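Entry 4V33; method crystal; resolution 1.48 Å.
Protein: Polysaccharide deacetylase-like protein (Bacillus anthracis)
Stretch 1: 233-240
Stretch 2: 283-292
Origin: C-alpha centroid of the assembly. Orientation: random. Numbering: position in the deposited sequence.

Stretch 1 233-240: YMIVNNVD
Stretch 2 283-292: ESKEKLEKIT

A short turn can pack against a helix without a single direct hydrogen bond between them, and residues 233-240 and 283-292 of this deacetylase-like protein illustrate how. The first stretch leaves a strand at Tyr233 and Met234 (phi/psi -97/105 and -90/130), passes through Ile235 (-71/107), and tightens into a 3-10 segment over Val236-Asn238 (-66/-35, -68/-12, -91/-1). Backbone bonds from Asn238 N to Ile235 O (2.9 Å) and from Val239 N to Val236 O (3.3 Å) hold this turn. Val239 then extends again (-58/129), and Asp240 takes a positive phi (72/4). The second stretch is helical throughout, continuing a helix that begins earlier in the chain; its i to i+4 ladder includes Leu288 N to Ser284 O at 3.0 Å and Thr292 N to Leu288 O at 2.9 Å. The closest CA pair is Val236 and Ser284, whose CA atoms lie 5.8 Å apart. Forward of Val236 the contacts advance along both chains, Val239 meeting Ile291; Met234 is the exception, reaching Leu288.

Val236 is the centre of the contact, with the largest covered area of any residue here. Its CA-to-CB bond points toward the helix, and with chi1 at 180° (t) both methyls lie over Ser284 O and against Leu288. Val236 CG2 is 3.6 Å from Ser284 O, 3.8 Å from Ser284 CB and 4.1 Å from Leu288 CB; Val236 CG1 is 3.8 Å from Ser284 O and also meets Lys287 CD at 3.7 Å. Ser284 O accepts the helical bond from Leu288 N, and the methyls pack against it as a van der Waals contact.

Apolar packing continues before and after Val236 in the sequence. Met234 (chi1 t, chi2 p) starts toward the helix but leads its end away, so its CB makes the approach, 4.4 Å from CD1 of Leu288 (t, p). Further along, the CA-to-CB bonds of Val239 (chi1 177°, t) and Ile291 (m, t) both point toward the other stretch, and Val239 CG2 comes to 3.9 Å from Ile291 CD1.

The polar link is indirect. Lys287 extends with chi1 and chi2 t, chi3 at -148° and chi4 at -163°, carrying its amine past Val236 to a water: Lys287 NZ donates to the water oxygen at 2.7 Å, and that water donates to Val236 O at 2.8 Å. Asn237 (chi1 m, chi2 8°) leaves its OD1 4.2 Å from Lys287 NZ, near but too distant for a hydrogen bond. One lysine thus contributes its aliphatic stem to the apolar packing and its charged end to the solvent bridge, while only 326 Å² is buried in all.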

# COMPACT_ATOMS: atom_id res chain seq x y z
N TYR A 233 7.53 5.87 -11.81
CA TYR A 233 6.58 6.25 -12.85
C TYR A 233 7.36 6.89 -13.99
O TYR A 233 7.80 8.02 -13.91
CB TYR A 233 5.58 7.25 -12.30
CG TYR A 233 4.62 6.76 -11.23
CD1 TYR A 233 3.57 5.89 -11.54
CD2 TYR A 233 4.72 7.22 -9.92
CE1 TYR A 233 2.66 5.48 -10.57
CE2 TYR A 233 3.81 6.83 -8.94
CZ TYR A 233 2.78 5.97 -9.28
OH TYR A 233 1.88 5.60 -8.32
N MET A 234 7.52 6.13 -15.08
CA MET A 234 8.40 6.50 -16.18
C MET A 234 7.68 7.31 -17.25
O MET A 234 6.60 6.91 -17.71
CB MET A 234 8.93 5.21 -16.82
CG MET A 234 9.90 5.42 -17.97
SD MET A 234 11.55 5.79 -17.33
CE MET A 234 12.05 7.11 -18.44
N ILE A 235 8.25 8.45 -17.64
CA ILE A 235 7.79 9.13 -18.85
C ILE A 235 8.25 8.26 -20.00
O ILE A 235 9.44 8.19 -20.29
CB ILE A 235 8.37 10.56 -18.96
CG1 ILE A 235 7.84 11.42 -17.81
CG2 ILE A 235 7.97 11.19 -20.31
CD1 ILE A 235 8.62 12.73 -17.63
N VAL A 236 7.31 7.55 -20.64
CA VAL A 236 7.71 6.40 -21.44
C VAL A 236 8.53 6.78 -22.67
O VAL A 236 9.48 6.09 -23.05
CB VAL A 236 6.49 5.51 -21.79
CG1 VAL A 236 6.91 4.32 -22.63
CG2 VAL A 236 5.81 5.03 -20.50
N ASN A 237 8.23 7.92 -23.28
CA ASN A 237 9.00 8.34 -24.45
C ASN A 237 10.44 8.73 -24.13
O ASN A 237 11.26 8.88 -25.03
CB ASN A 237 8.30 9.48 -25.19
CG ASN A 237 7.09 9.01 -25.95
OD1 ASN A 237 6.67 7.86 -25.82
ND2 ASN A 237 6.51 9.90 -26.76
N ASN A 238 10.74 8.87 -22.84
CA ASN A 238 12.08 9.25 -22.41
C ASN A 238 13.02 8.08 -22.12
O ASN A 238 14.17 8.30 -21.77
CB ASN A 238 12.03 10.14 -21.17
CG ASN A 238 11.62 11.57 -21.49
OD1 ASN A 238 11.67 11.99 -22.64
ND2 ASN A 238 11.25 12.32 -20.46
N VAL A 239 12.54 6.85 -22.26
CA VAL A 239 13.44 5.72 -22.07
C VAL A 239 14.60 5.86 -23.06
O VAL A 239 14.39 6.08 -24.26
CB VAL A 239 12.73 4.37 -22.24
CG1 VAL A 239 13.73 3.22 -22.12
CG2 VAL A 239 11.62 4.23 -21.20
N ASP A 240 15.83 5.75 -22.54
CA ASP A 240 17.07 5.93 -23.32
C ASP A 240 17.38 7.37 -23.74
O ASP A 240 18.36 7.61 -24.44
CB ASP A 240 17.12 4.99 -24.52
CG ASP A 240 17.22 3.54 -24.11
OD1 ASP A 240 18.08 3.23 -23.26
OD2 ASP A 240 16.43 2.72 -24.61
N GLU A 283 -1.04 3.53 -25.03
CA GLU A 283 0.15 3.10 -25.75
C GLU A 283 1.43 3.24 -24.92
O GLU A 283 2.41 2.51 -25.14
CB GLU A 283 0.25 3.83 -27.10
CG GLU A 283 -0.97 3.53 -27.99
CD GLU A 283 -1.02 4.30 -29.29
OE1 GLU A 283 -0.08 5.08 -29.59
OE2 GLU A 283 -2.01 4.12 -30.02
N SER A 284 1.43 4.16 -23.97
CA SER A 284 2.55 4.29 -23.04
C SER A 284 2.63 3.03 -22.18
O SER A 284 3.71 2.46 -22.01
CB SER A 284 2.39 5.54 -22.17
OG SER A 284 1.16 5.53 -21.48
N LYS A 285 1.49 2.60 -21.66
CA LYS A 285 1.41 1.35 -20.89
C LYS A 285 1.93 0.17 -21.71
O LYS A 285 2.74 -0.62 -21.23
CB LYS A 285 -0.03 1.10 -20.46
CG LYS A 285 -0.31 -0.32 -19.98
CD LYS A 285 -1.78 -0.50 -19.67
CE LYS A 285 -2.10 -1.96 -19.39
NZ LYS A 285 -3.58 -2.18 -19.28
N GLU A 286 1.46 0.06 -22.95
CA GLU A 286 1.85 -1.06 -23.81
C GLU A 286 3.35 -1.06 -24.12
O GLU A 286 3.99 -2.11 -24.08
CB GLU A 286 1.03 -1.05 -25.11
CG GLU A 286 -0.45 -1.23 -24.87
CD GLU A 286 -1.29 -0.97 -26.10
OE1 GLU A 286 -0.76 -0.44 -27.10
OE2 GLU A 286 -2.50 -1.30 -26.07
N LYS A 287 3.89 0.12 -24.43
CA LYS A 287 5.31 0.24 -24.74
C LYS A 287 6.18 -0.11 -23.53
O LYS A 287 7.19 -0.80 -23.65
CB LYS A 287 5.62 1.66 -25.22
CG LYS A 287 7.06 1.86 -25.68
CD LYS A 287 7.27 3.27 -26.19
CE LYS A 287 8.31 3.31 -27.31
NZ LYS A 287 8.81 4.69 -27.53
N LEU A 288 5.78 0.37 -22.36
CA LEU A 288 6.54 0.10 -21.14
C LEU A 288 6.54 -1.39 -20.79
O LEU A 288 7.56 -1.93 -20.37
CB LEU A 288 6.02 0.95 -19.98
CG LEU A 288 6.84 0.89 -18.69
CD1 LEU A 288 8.27 1.35 -18.93
CD2 LEU A 288 6.18 1.77 -17.65
N GLU A 289 5.40 -2.05 -20.97
CA GLU A 289 5.29 -3.49 -20.73
C GLU A 289 6.25 -4.29 -21.61
O GLU A 289 6.81 -5.29 -21.16
CB GLU A 289 3.85 -3.98 -20.95
CG GLU A 289 2.92 -3.61 -19.81
CD GLU A 289 1.50 -4.10 -20.00
OE1 GLU A 289 1.11 -4.40 -21.15
OE2 GLU A 289 0.77 -4.19 -18.99
N LYS A 290 6.44 -3.85 -22.85
CA LYS A 290 7.37 -4.54 -23.74
C LYS A 290 8.81 -4.39 -23.24
O LYS A 290 9.62 -5.30 -23.41
CB LYS A 290 7.25 -4.03 -25.17
CG LYS A 290 5.93 -4.36 -25.84
CD LYS A 290 5.99 -4.07 -27.34
CE LYS A 290 4.65 -4.29 -28.02
NZ LYS A 290 3.61 -3.35 -27.51
N ILE A 291 9.10 -3.25 -22.64
CA ILE A 291 10.44 -2.99 -22.11
C ILE A 291 10.71 -3.80 -20.84
O ILE A 291 11.78 -4.41 -20.70
CB ILE A 291 10.63 -1.50 -21.79
CG1 ILE A 291 10.52 -0.67 -23.07
CG2 ILE A 291 11.98 -1.27 -21.13
CD1 ILE A 291 10.52 0.83 -22.82
N THR A 292 9.76 -3.81 -19.92
CA THR A 292 9.98 -4.43 -18.61
C THR A 292 9.66 -5.91 -18.57
O THR A 292 10.19 -6.64 -17.73
CB THR A 292 9.12 -3.76 -17.52
OG1 THR A 292 7.74 -4.07 -17.76
CG2 THR A 292 9.34 -2.24 -17.50
O HOH W 1 10.23 4.59 -25.27